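Local coordinates for putative heme binding protein (Tannerella forsythia, PDB 6EU8) that probably binds heme as a member of the HmuY-like family, with heme-binding properties that differ from those of the Porphyromonas gingivalis protein, at residues I11-I17 with V187-F193; R39-W44 with T55-G60; T91-V96 with A170-F174. All coordinates share one frame; numbering follows the deposited sequence.

Interaction 1: residues I11-I17 with V187-F193; sequences IKKSKTI and VSFNYEF
Two neighbouring antiparallel strands of the large sheet meet here: I11-I17 near the N-terminus and V187-F193 near the C-terminus. Backbone bonds join the hydrogen-bonded pairs I11-F193, K13-Y191, K15-F189 and I17-V187. The bond from F193 N to I11 O is 2.8 Å long and nearly straight at 171°. On the face of S14 and T16, polar side chains pair across the strands. S14 OG donates to N190 OD1 at 2.5 Å, approaching from above the amide carbonyl plane. T16 OG1 and S188 OG are hydrogen-bonded at 2.8 Å. On the same face, the aliphatic part of K12 lies across the E192 carboxylate, with CD 3.6 Å from OE2. Their charged ends stay just beyond salt-bridge distance. On the other face, the F189 ring tilts toward the partner strand, its CG set between backbone N and carbonyl carbon (chi1 49°). K15 CB sits over one face of this ring in a CH-pi contact, 4.1 Å from its centroid. I17 CG1 packs on F189 CE1 at 4.0 Å. K13 CB lies 3.7 Å from Y191 OH, which bonds to L30 O. The F189, Y191 and F193 rings share this face of a regular antiparallel beta-sheet.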
loop_
_atom_site.group_PDB
_atom_site.type_symbol
_atom_site.label_atom_id
_atom_site.label_comp_id
_atom_site.label_asym_id
_atom_site.label_seq_id
_atom_site.Cartn_x
_atom_site.Cartn_y
_atom_site.Cartn_z
ATOM N N ILE A 11 19.421 3.284 5.477
ATOM C CA ILE A 11 18.523 4.326 5.936
ATOM C C ILE A 11 17.526 3.596 6.855
ATOM O O ILE A 11 16.851 2.667 6.418
ATOM C CB ILE A 11 17.811 5.006 4.737
ATOM C CG1 ILE A 11 18.830 5.545 3.706
ATOM C CG2 ILE A 11 16.885 6.123 5.191
ATOM C CD1 ILE A 11 19.727 6.663 4.207
ATOM N N LYS A 12 17.504 3.976 8.131
ATOM C CA LYS A 12 16.657 3.339 9.150
ATOM C C LYS A 12 15.716 4.398 9.694
ATOM O O LYS A 12 16.156 5.359 10.329
ATOM C CB LYS A 12 17.515 2.746 10.270
ATOM C CG LYS A 12 18.547 1.745 9.799
ATOM C CD LYS A 12 19.226 1.044 10.971
ATOM C CE LYS A 12 20.311 0.091 10.499
ATOM N NZ LYS A 12 20.997 -0.572 11.641
ATOM N N LYS A 13 14.412 4.258 9.423
ATOM C CA LYS A 13 13.433 5.296 9.750
ATOM C C LYS A 13 12.073 4.660 10.051
ATOM O O LYS A 13 11.866 3.459 9.801
ATOM C CB LYS A 13 13.248 6.301 8.600
ATOM C CG LYS A 13 14.480 7.072 8.145
ATOM C CD LYS A 13 14.870 8.138 9.166
ATOM C CE LYS A 13 16.135 8.889 8.758
ATOM N NZ LYS A 13 15.913 9.745 7.559
ATOM N N SER A 14 11.188 5.496 10.589
ATOM C CA SER A 14 9.771 5.170 10.814
ATOM C C SER A 14 8.938 6.169 10.032
ATOM O O SER A 14 9.365 7.297 9.836
ATOM C CB SER A 14 9.423 5.250 12.299
ATOM O OG SER A 14 10.165 4.316 13.072
ATOM N N LYS A 15 7.742 5.762 9.589
ATOM C CA LYS A 15 6.810 6.656 8.905
ATOM C C LYS A 15 5.383 6.426 9.351
ATOM O O LYS A 15 5.024 5.302 9.687
ATOM C CB LYS A 15 6.818 6.401 7.399
ATOM C CG LYS A 15 7.925 7.070 6.630
ATOM C CD LYS A 15 7.703 8.563 6.600
ATOM C CE LYS A 15 8.220 9.169 5.324
ATOM N NZ LYS A 15 8.249 10.638 5.536
ATOM N N THR A 16 4.587 7.486 9.298
ATOM C CA THR A 16 3.142 7.407 9.531
ATOM C C THR A 16 2.435 8.050 8.339
ATOM O O THR A 16 2.683 9.216 8.021
ATOM C CB THR A 16 2.741 8.088 10.849
ATOM O OG1 THR A 16 3.369 7.384 11.934
ATOM C CG2 THR A 16 1.226 8.065 11.025
ATOM N N ILE A 17 1.585 7.268 7.662
ATOM C CA ILE A 17 0.885 7.693 6.439
ATOM C C ILE A 17 -0.634 7.790 6.670
ATOM O O ILE A 17 -1.278 6.830 7.103
ATOM C CB ILE A 17 1.152 6.716 5.249
ATOM C CG1 ILE A 17 2.654 6.525 4.989
ATOM C CG2 ILE A 17 0.386 7.143 3.994
ATOM C CD1 ILE A 17 3.396 7.777 4.561
ATOM N N VAL A 187 -1.462 4.457 8.729
ATOM C CA VAL A 187 -0.585 3.305 8.604
ATOM C C VAL A 187 0.830 3.677 9.010
ATOM O O VAL A 187 1.424 4.564 8.379
ATOM C CB VAL A 187 -0.619 2.773 7.149
ATOM C CG1 VAL A 187 0.340 1.606 6.963
ATOM C CG2 VAL A 187 -2.041 2.381 6.759
ATOM N N SER A 188 1.358 3.021 10.050
ATOM C CA SER A 188 2.754 3.260 10.544
ATOM C C SER A 188 3.636 2.037 10.344
ATOM O O SER A 188 3.170 0.908 10.507
ATOM C CB SER A 188 2.754 3.677 12.027
ATOM O OG SER A 188 2.073 4.890 12.236
ATOM N N PHE A 189 4.916 2.255 9.961
ATOM C CA PHE A 189 5.872 1.173 9.821
ATOM C C PHE A 189 7.283 1.662 10.103
ATOM O O PHE A 189 7.576 2.847 9.917
ATOM C CB PHE A 189 5.813 0.555 8.394
ATOM C CG PHE A 189 5.848 1.574 7.279
ATOM C CD1 PHE A 189 4.701 2.207 6.851
ATOM C CD2 PHE A 189 7.059 1.911 6.659
ATOM C CE1 PHE A 189 4.743 3.175 5.835
ATOM C CE2 PHE A 189 7.106 2.857 5.638
ATOM C CZ PHE A 189 5.953 3.485 5.219
ATOM N N ASN A 190 8.113 0.732 10.552
ATOM C CA ASN A 190 9.559 0.933 10.659
ATOM C C ASN A 190 10.188 0.261 9.450
ATOM O O ASN A 190 9.673 -0.739 8.951
ATOM C CB ASN A 190 10.075 0.293 11.959
ATOM C CG ASN A 190 9.477 0.923 13.208
ATOM O OD1 ASN A 190 9.038 2.068 13.199
ATOM N ND2 ASN A 190 9.475 0.154 14.301
ATOM N N TYR A 191 11.302 0.802 8.932
ATOM C CA TYR A 191 12.008 0.140 7.845
ATOM C C TYR A 191 13.541 0.317 7.867
ATOM O O TYR A 191 14.033 1.244 8.494
ATOM C CB TYR A 191 11.450 0.574 6.462
ATOM C CG TYR A 191 11.664 2.007 6.109
ATOM C CD1 TYR A 191 10.771 2.996 6.492
ATOM C CD2 TYR A 191 12.793 2.396 5.367
ATOM C CE1 TYR A 191 10.966 4.329 6.129
ATOM C CE2 TYR A 191 12.993 3.701 5.027
ATOM C CZ TYR A 191 12.091 4.658 5.385
ATOM O OH TYR A 191 12.302 5.961 5.027
ATOM N N GLU A 192 14.224 -0.566 7.165
ATOM C CA GLU A 192 15.679 -0.456 6.901
ATOM C C GLU A 192 15.877 -0.615 5.374
ATOM O O GLU A 192 15.697 -1.704 4.833
ATOM C CB GLU A 192 16.471 -1.501 7.717
ATOM C CG GLU A 192 16.239 -1.383 9.221
ATOM C CD GLU A 192 17.219 -2.179 10.088
ATOM O OE1 GLU A 192 17.938 -3.047 9.567
ATOM O OE2 GLU A 192 17.241 -1.926 11.323
ATOM N N PHE A 193 16.233 0.483 4.707
ATOM C CA PHE A 193 16.367 0.554 3.228
ATOM C C PHE A 193 17.851 0.540 2.840
ATOM O O PHE A 193 18.588 1.351 3.373
ATOM C CB PHE A 193 15.726 1.856 2.732
ATOM C CG PHE A 193 15.849 2.099 1.247
ATOM C CD1 PHE A 193 14.908 1.609 0.349
ATOM C CD2 PHE A 193 16.893 2.865 0.751
ATOM C CE1 PHE A 193 15.013 1.842 -1.014
ATOM C CE2 PHE A 193 17.001 3.108 -0.604
ATOM C CZ PHE A 193 16.072 2.591 -1.496
#

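Interaction 2: residues R39-W44 with T55-G60; sequences RDFSEW and TIPAKG
D40 OD1 is gripped by three donors from its own segment. S42 OG donates to D40 OD1 at 2.7 Å on the syn lone pair. S42 N reaches the same oxygen from above the carboxylate plane, which makes an Asx turn. W44 NE1 is the third donor, 3.0 Å from D40 OD1, which lies near the indole plane. D40 OD2 bonds to W25, so both carboxylate oxygens have partners. The fixed indole then supports R39. W44 CZ2 lies 3.5 Å above the centre of the guanidinium plane, and K59 CD, in one of its two conformers, lies over the rim of the opposite face. The extended R39 chain (chi1 -179°) carries the group into this slot. The contact lies where the loop before strand 44-48 runs beside the end of strand 51-56. Strands 44-48 and 51-56 form a beta-hairpin, and W44 and I56 are a hydrogen-bonded antiparallel pair. I56 N donates to W44 O at 2.9 Å. Beyond this pair, waters link the two backbones. Water 2 accepts from R39 NH2 and lies within bonding distance of S42 O and P57 O. Water 4 donates to both F41 O and G60 O. In that same conformer K59 NZ donates to P57 O at 2.9 Å. At the far end, the edge of the F41 ring meets a backbone carbonyl, with CD1 3.4 Å from K59 O.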
loop_
_atom_site.group_PDB
_atom_site.type_symbol
_atom_site.label_atom_id
_atom_site.label_comp_id
_atom_site.label_asym_id
_atom_site.label_seq_id
_atom_site.Cartn_x
_atom_site.Cartn_y
_atom_site.Cartn_z
ATOM N N ARG A 39 -5.243 11.611 -6.165
ATOM C CA ARG A 39 -6.455 10.861 -6.480
ATOM C C ARG A 39 -6.143 9.731 -7.475
ATOM O O ARG A 39 -5.387 9.931 -8.432
ATOM C CB ARG A 39 -7.515 11.814 -7.082
ATOM C CG ARG A 39 -8.854 11.186 -7.450
ATOM C CD ARG A 39 -9.791 12.240 -8.065
ATOM N NE ARG A 39 -11.092 11.743 -8.510
ATOM C CZ ARG A 39 -11.312 11.039 -9.614
ATOM N NH1 ARG A 39 -10.300 10.724 -10.393
ATOM N NH2 ARG A 39 -12.542 10.637 -9.925
ATOM N N ASP A 40 -6.681 8.542 -7.215
ATOM C CA ASP A 40 -6.549 7.380 -8.124
ATOM C C ASP A 40 -6.806 7.781 -9.577
ATOM O O ASP A 40 -7.766 8.518 -9.841
ATOM C CB ASP A 40 -7.471 6.240 -7.635
ATOM C CG ASP A 40 -7.454 5.024 -8.542
ATOM O OD1 ASP A 40 -8.124 5.072 -9.592
ATOM O OD2 ASP A 40 -6.768 4.016 -8.191
ATOM N N PHE A 41 -5.947 7.299 -10.501
ATOM C CA PHE A 41 -5.931 7.710 -11.930
ATOM C C PHE A 41 -6.766 6.860 -12.900
ATOM O O PHE A 41 -6.789 7.137 -14.113
ATOM C CB PHE A 41 -4.449 7.781 -12.462
ATOM C CG PHE A 41 -3.528 8.671 -11.640
ATOM C CD1 PHE A 41 -3.777 10.028 -11.513
ATOM C CD2 PHE A 41 -2.416 8.159 -10.992
ATOM C CE1 PHE A 41 -2.933 10.856 -10.776
ATOM C CE2 PHE A 41 -1.582 8.979 -10.215
ATOM C CZ PHE A 41 -1.863 10.331 -10.105
ATOM N N SER A 42 -7.500 5.854 -12.405
ATOM C CA SER A 42 -8.268 4.980 -13.276
ATOM C C SER A 42 -9.644 5.590 -13.645
ATOM O O SER A 42 -10.077 6.565 -13.037
ATOM C CB SER A 42 -8.419 3.605 -12.623
ATOM O OG SER A 42 -9.317 3.623 -11.538
ATOM N N GLU A 43 -10.315 4.995 -14.631
ATOM C CA GLU A 43 -11.723 5.302 -14.852
ATOM C C GLU A 43 -12.516 4.646 -13.687
ATOM O O GLU A 43 -12.329 3.475 -13.396
ATOM C CB GLU A 43 -12.230 4.806 -16.215
ATOM C CG GLU A 43 -13.683 5.160 -16.447
ATOM C CD GLU A 43 -14.154 4.769 -17.829
ATOM O OE1 GLU A 43 -14.555 3.593 -18.032
ATOM O OE2 GLU A 43 -14.056 5.663 -18.715
ATOM N N TRP A 44 -13.348 5.431 -13.002
ATOM C CA TRP A 44 -14.089 4.870 -11.845
ATOM C C TRP A 44 -15.454 4.379 -12.295
ATOM O O TRP A 44 -16.070 4.959 -13.202
ATOM C CB TRP A 44 -14.225 5.886 -10.749
ATOM C CG TRP A 44 -12.944 6.278 -10.025
ATOM C CD1 TRP A 44 -11.657 5.874 -10.306
ATOM C CD2 TRP A 44 -12.838 7.222 -8.963
ATOM N NE1 TRP A 44 -10.775 6.484 -9.440
ATOM C CE2 TRP A 44 -11.470 7.309 -8.597
ATOM C CE3 TRP A 44 -13.780 7.972 -8.246
ATOM C CZ2 TRP A 44 -11.013 8.163 -7.571
ATOM C CZ3 TRP A 44 -13.335 8.817 -7.240
ATOM C CH2 TRP A 44 -11.975 8.882 -6.883
ATOM N N THR A 55 -20.125 5.546 -15.286
ATOM C CA THR A 55 -18.680 5.820 -15.298
ATOM C C THR A 55 -18.373 7.223 -14.788
ATOM O O THR A 55 -19.197 8.152 -14.907
ATOM C CB THR A 55 -18.064 5.743 -16.716
ATOM O OG1 THR A 55 -18.665 6.741 -17.549
ATOM C CG2 THR A 55 -18.247 4.434 -17.310
ATOM N N ILE A 56 -17.181 7.396 -14.229
ATOM C CA ILE A 56 -16.625 8.689 -13.857
ATOM C C ILE A 56 -15.289 8.806 -14.591
ATOM O O ILE A 56 -14.457 7.903 -14.458
ATOM C CB ILE A 56 -16.434 8.818 -12.328
ATOM C CG1 ILE A 56 -17.790 8.703 -11.571
ATOM C CG2 ILE A 56 -15.758 10.138 -11.979
ATOM C CD1 ILE A 56 -17.615 8.468 -10.078
ATOM N N PRO A 57 -15.072 9.904 -15.357
ATOM C CA PRO A 57 -13.902 9.937 -16.220
ATOM C C PRO A 57 -12.576 9.841 -15.488
ATOM O O PRO A 57 -12.413 10.421 -14.430
ATOM C CB PRO A 57 -13.995 11.306 -16.901
ATOM C CG PRO A 57 -15.388 11.722 -16.801
ATOM C CD PRO A 57 -15.928 11.093 -15.557
ATOM N N ALA A 58 -11.636 9.137 -16.083
ATOM C CA ALA A 58 -10.253 9.089 -15.619
ATOM C C ALA A 58 -9.663 10.507 -15.591
ATOM O O ALA A 58 -9.874 11.271 -16.558
ATOM C CB ALA A 58 -9.423 8.206 -16.516
ATOM N N LYS A 59 -8.962 10.857 -14.513
ATOM C CA LYS A 59 -8.339 12.182 -14.365
ATOM C C LYS A 59 -6.871 12.063 -13.987
ATOM O O LYS A 59 -6.498 11.276 -13.114
ATOM C CB LYS A 59 -9.105 13.014 -13.334
ATOM C CG LYS A 59 -10.459 13.492 -13.840
ATOM C CD LYS A 59 -11.414 13.860 -12.718
ATOM C CE LYS A 59 -12.853 13.952 -13.221
ATOM N NZ LYS A 59 -13.615 12.682 -13.048
ATOM N N GLY A 60 -6.026 12.882 -14.623
ATOM C CA GLY A 60 -4.585 12.814 -14.404
ATOM C C GLY A 60 -3.902 11.545 -14.895
ATOM O O GLY A 60 -4.457 10.763 -15.664
HETATM O O HOH W 1 -9.047 8.968 -12.313
HETATM O O HOH W 2 -12.271 8.709 -12.105
HETATM O O HOH W 3 -7.185 11.434 -10.444
HETATM O O HOH W 4 -5.763 8.531 -16.142
HETATM O O HOH W 5 -12.501 7.963 -18.671
#

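Interaction 3: residues T91-V96 with A170-F174; sequences TEFSKV and AKIKF
This is a contact between a loop and a sheet: T91-V96, from the connection between strands 84-87 and 105-111, lies against strand residues A170-F174. Two lysines of the strand, K171 and K173, reach out to backbone carbonyls of the loop, and the ring of F93 lies between them. The K171 chain is extended beyond CG. It runs alongside the F93 and V96 side chains, antiparallel to them. K171 NZ donates to V96 O at 3.0 Å, in the carbonyl plane. A second bond from K171 NZ, to F93 O, is weak at 3.3 Å. F93 O also accepts from V96 N, a bond that closes the short 3-10 turn of residues 93-95. The lysine thus joins the strand to the end of that turn. K173 serves the other end of the loop. Its CG stands opposite the backbone N (chi1 -176°), and bends further out bring NZ within 2.8 Å of T91 O, on a lone pair of that carbonyl. K173 NZ also bonds to K157 O, which ties in a second loop, and T91 OG1 does so in one of its two conformers. Between the two lysines, F93 gives the apolar part of the contact. Its CD1 lies 3.6 Å from K171 CB, and its CZ lies 3.9 Å from K173 CB. The backbone N of K173 is near the ring plane, at the edge. V96 CB adds a contact to K171 CD at 4.0 Å. Around this patch, F93 also touches E192 of strand 184-194, while V96 packs on V159 and on V161 of strand 160-163. The loop therefore lies against strand 169-178 and reaches both of its neighbours in the sheet.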
loop_
_atom_site.group_PDB
_atom_site.type_symbol
_atom_site.label_atom_id
_atom_site.label_comp_id
_atom_site.label_asym_id
_atom_site.label_seq_id
_atom_site.Cartn_x
_atom_site.Cartn_y
_atom_site.Cartn_z
ATOM N N THR A 91 10.752 -11.849 12.987
ATOM C CA THR A 91 10.073 -10.746 13.663
ATOM C C THR A 91 11.012 -9.571 13.972
ATOM O O THR A 91 10.558 -8.523 14.396
ATOM C CB THR A 91 9.351 -11.240 14.952
ATOM O OG1 THR A 91 8.184 -10.447 15.194
ATOM C CG2 THR A 91 10.252 -11.193 16.199
ATOM N N GLU A 92 12.318 -9.746 13.749
ATOM C CA GLU A 92 13.322 -8.711 14.061
ATOM C C GLU A 92 14.238 -8.476 12.858
ATOM O O GLU A 92 14.668 -9.420 12.208
ATOM C CB GLU A 92 14.173 -9.140 15.271
ATOM C CG GLU A 92 13.406 -9.186 16.584
ATOM C CD GLU A 92 14.175 -9.857 17.719
ATOM O OE1 GLU A 92 15.251 -10.461 17.469
ATOM O OE2 GLU A 92 13.684 -9.795 18.873
ATOM N N PHE A 93 14.554 -7.212 12.590
ATOM C CA PHE A 93 15.386 -6.864 11.422
ATOM C C PHE A 93 16.771 -7.510 11.480
ATOM O O PHE A 93 17.271 -7.967 10.454
ATOM C CB PHE A 93 15.605 -5.366 11.302
ATOM C CG PHE A 93 14.363 -4.553 10.981
ATOM C CD1 PHE A 93 13.453 -4.953 9.999
ATOM C CD2 PHE A 93 14.158 -3.338 11.620
ATOM C CE1 PHE A 93 12.340 -4.154 9.706
ATOM C CE2 PHE A 93 13.060 -2.544 11.329
ATOM C CZ PHE A 93 12.147 -2.961 10.365
ATOM N N SER A 94 17.363 -7.572 12.672
ATOM C CA SER A 94 18.718 -8.169 12.815
ATOM C C SER A 94 18.800 -9.662 12.428
ATOM O O SER A 94 19.892 -10.176 12.164
ATOM C CB SER A 94 19.272 -7.938 14.232
ATOM O OG SER A 94 18.449 -8.493 15.237
ATOM N N LYS A 95 17.657 -10.353 12.379
ATOM C CA LYS A 95 17.584 -11.758 11.958
ATOM C C LYS A 95 17.410 -11.979 10.453
ATOM O O LYS A 95 17.443 -13.113 9.993
ATOM C CB LYS A 95 16.427 -12.450 12.678
ATOM C CG LYS A 95 16.466 -12.371 14.197
ATOM C CD LYS A 95 17.389 -13.416 14.786
ATOM C CE LYS A 95 17.353 -13.390 16.308
ATOM N NZ LYS A 95 17.472 -14.764 16.854
ATOM N N VAL A 96 17.176 -10.906 9.692
ATOM C CA VAL A 96 17.075 -10.974 8.236
ATOM C C VAL A 96 18.441 -10.516 7.735
ATOM O O VAL A 96 18.761 -9.336 7.824
ATOM C CB VAL A 96 15.943 -10.053 7.723
ATOM C CG1 VAL A 96 15.841 -10.094 6.209
ATOM C CG2 VAL A 96 14.610 -10.451 8.374
ATOM N N ALA A 170 14.230 -3.034 0.829
ATOM C CA ALA A 170 13.931 -2.684 2.226
ATOM C C ALA A 170 13.368 -3.863 2.995
ATOM O O ALA A 170 12.664 -4.726 2.444
ATOM C CB ALA A 170 12.960 -1.536 2.291
ATOM N N LYS A 171 13.726 -3.874 4.283
ATOM C CA LYS A 171 13.030 -4.646 5.319
ATOM C C LYS A 171 11.997 -3.734 5.933
ATOM O O LYS A 171 12.309 -2.606 6.342
ATOM C CB LYS A 171 14.021 -5.078 6.403
ATOM C CG LYS A 171 15.231 -5.856 5.889
ATOM C CD LYS A 171 16.203 -6.079 7.039
ATOM C CE LYS A 171 17.641 -6.218 6.583
ATOM N NZ LYS A 171 18.496 -6.326 7.810
ATOM N N ILE A 172 10.746 -4.213 6.028
ATOM C CA ILE A 172 9.632 -3.405 6.536
ATOM C C ILE A 172 8.841 -4.174 7.615
ATOM O O ILE A 172 8.509 -5.337 7.404
ATOM C CB ILE A 172 8.663 -3.013 5.379
ATOM C CG1 ILE A 172 9.398 -2.270 4.230
ATOM C CG2 ILE A 172 7.522 -2.174 5.926
ATOM C CD1 ILE A 172 8.539 -1.932 3.010
ATOM N N LYS A 173 8.615 -3.527 8.757
ATOM C CA LYS A 173 7.744 -4.069 9.813
ATOM C C LYS A 173 6.662 -3.043 10.095
ATOM O O LYS A 173 6.931 -1.924 10.543
ATOM C CB LYS A 173 8.544 -4.362 11.096
ATOM C CG LYS A 173 7.688 -5.027 12.182
ATOM C CD LYS A 173 8.435 -6.104 12.955
ATOM C CE LYS A 173 7.704 -6.474 14.250
ATOM N NZ LYS A 173 7.778 -7.934 14.560
ATOM N N PHE A 174 5.396 -3.419 9.838
ATOM C CA PHE A 174 4.258 -2.541 10.102
ATOM C C PHE A 174 3.951 -2.576 11.589
ATOM O O PHE A 174 4.050 -3.633 12.204
ATOM C CB PHE A 174 3.019 -2.928 9.281
ATOM C CG PHE A 174 3.196 -2.725 7.792
ATOM C CD1 PHE A 174 3.752 -3.726 7.011
ATOM C CD2 PHE A 174 2.818 -1.525 7.179
ATOM C CE1 PHE A 174 3.953 -3.552 5.645
ATOM C CE2 PHE A 174 3.022 -1.350 5.817
ATOM C CZ PHE A 174 3.572 -2.372 5.053
#

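Overall arrangement
All three contacts reach the large antiparallel sheet. Interaction 1 joins residues near the two chain ends, so interactions 2 and 3 are nested within the loop it closes. Interaction 2 closes before interaction 3 opens. Interactions 1 and 3 are neighbours, with centres about 11 Å apart. Strands 184-194 and 169-178 pair directly, and N190 N lies 2.9 Å from K173 O, a probable hydrogen bond. Interaction 2 lies across the chain's centre, about 30 Å from interaction 1 and 36 Å from interaction 3, centre to centre. The sheet thus links the paired terminal strands and the loop beside them to a distant hairpin in this HmuY-family fold.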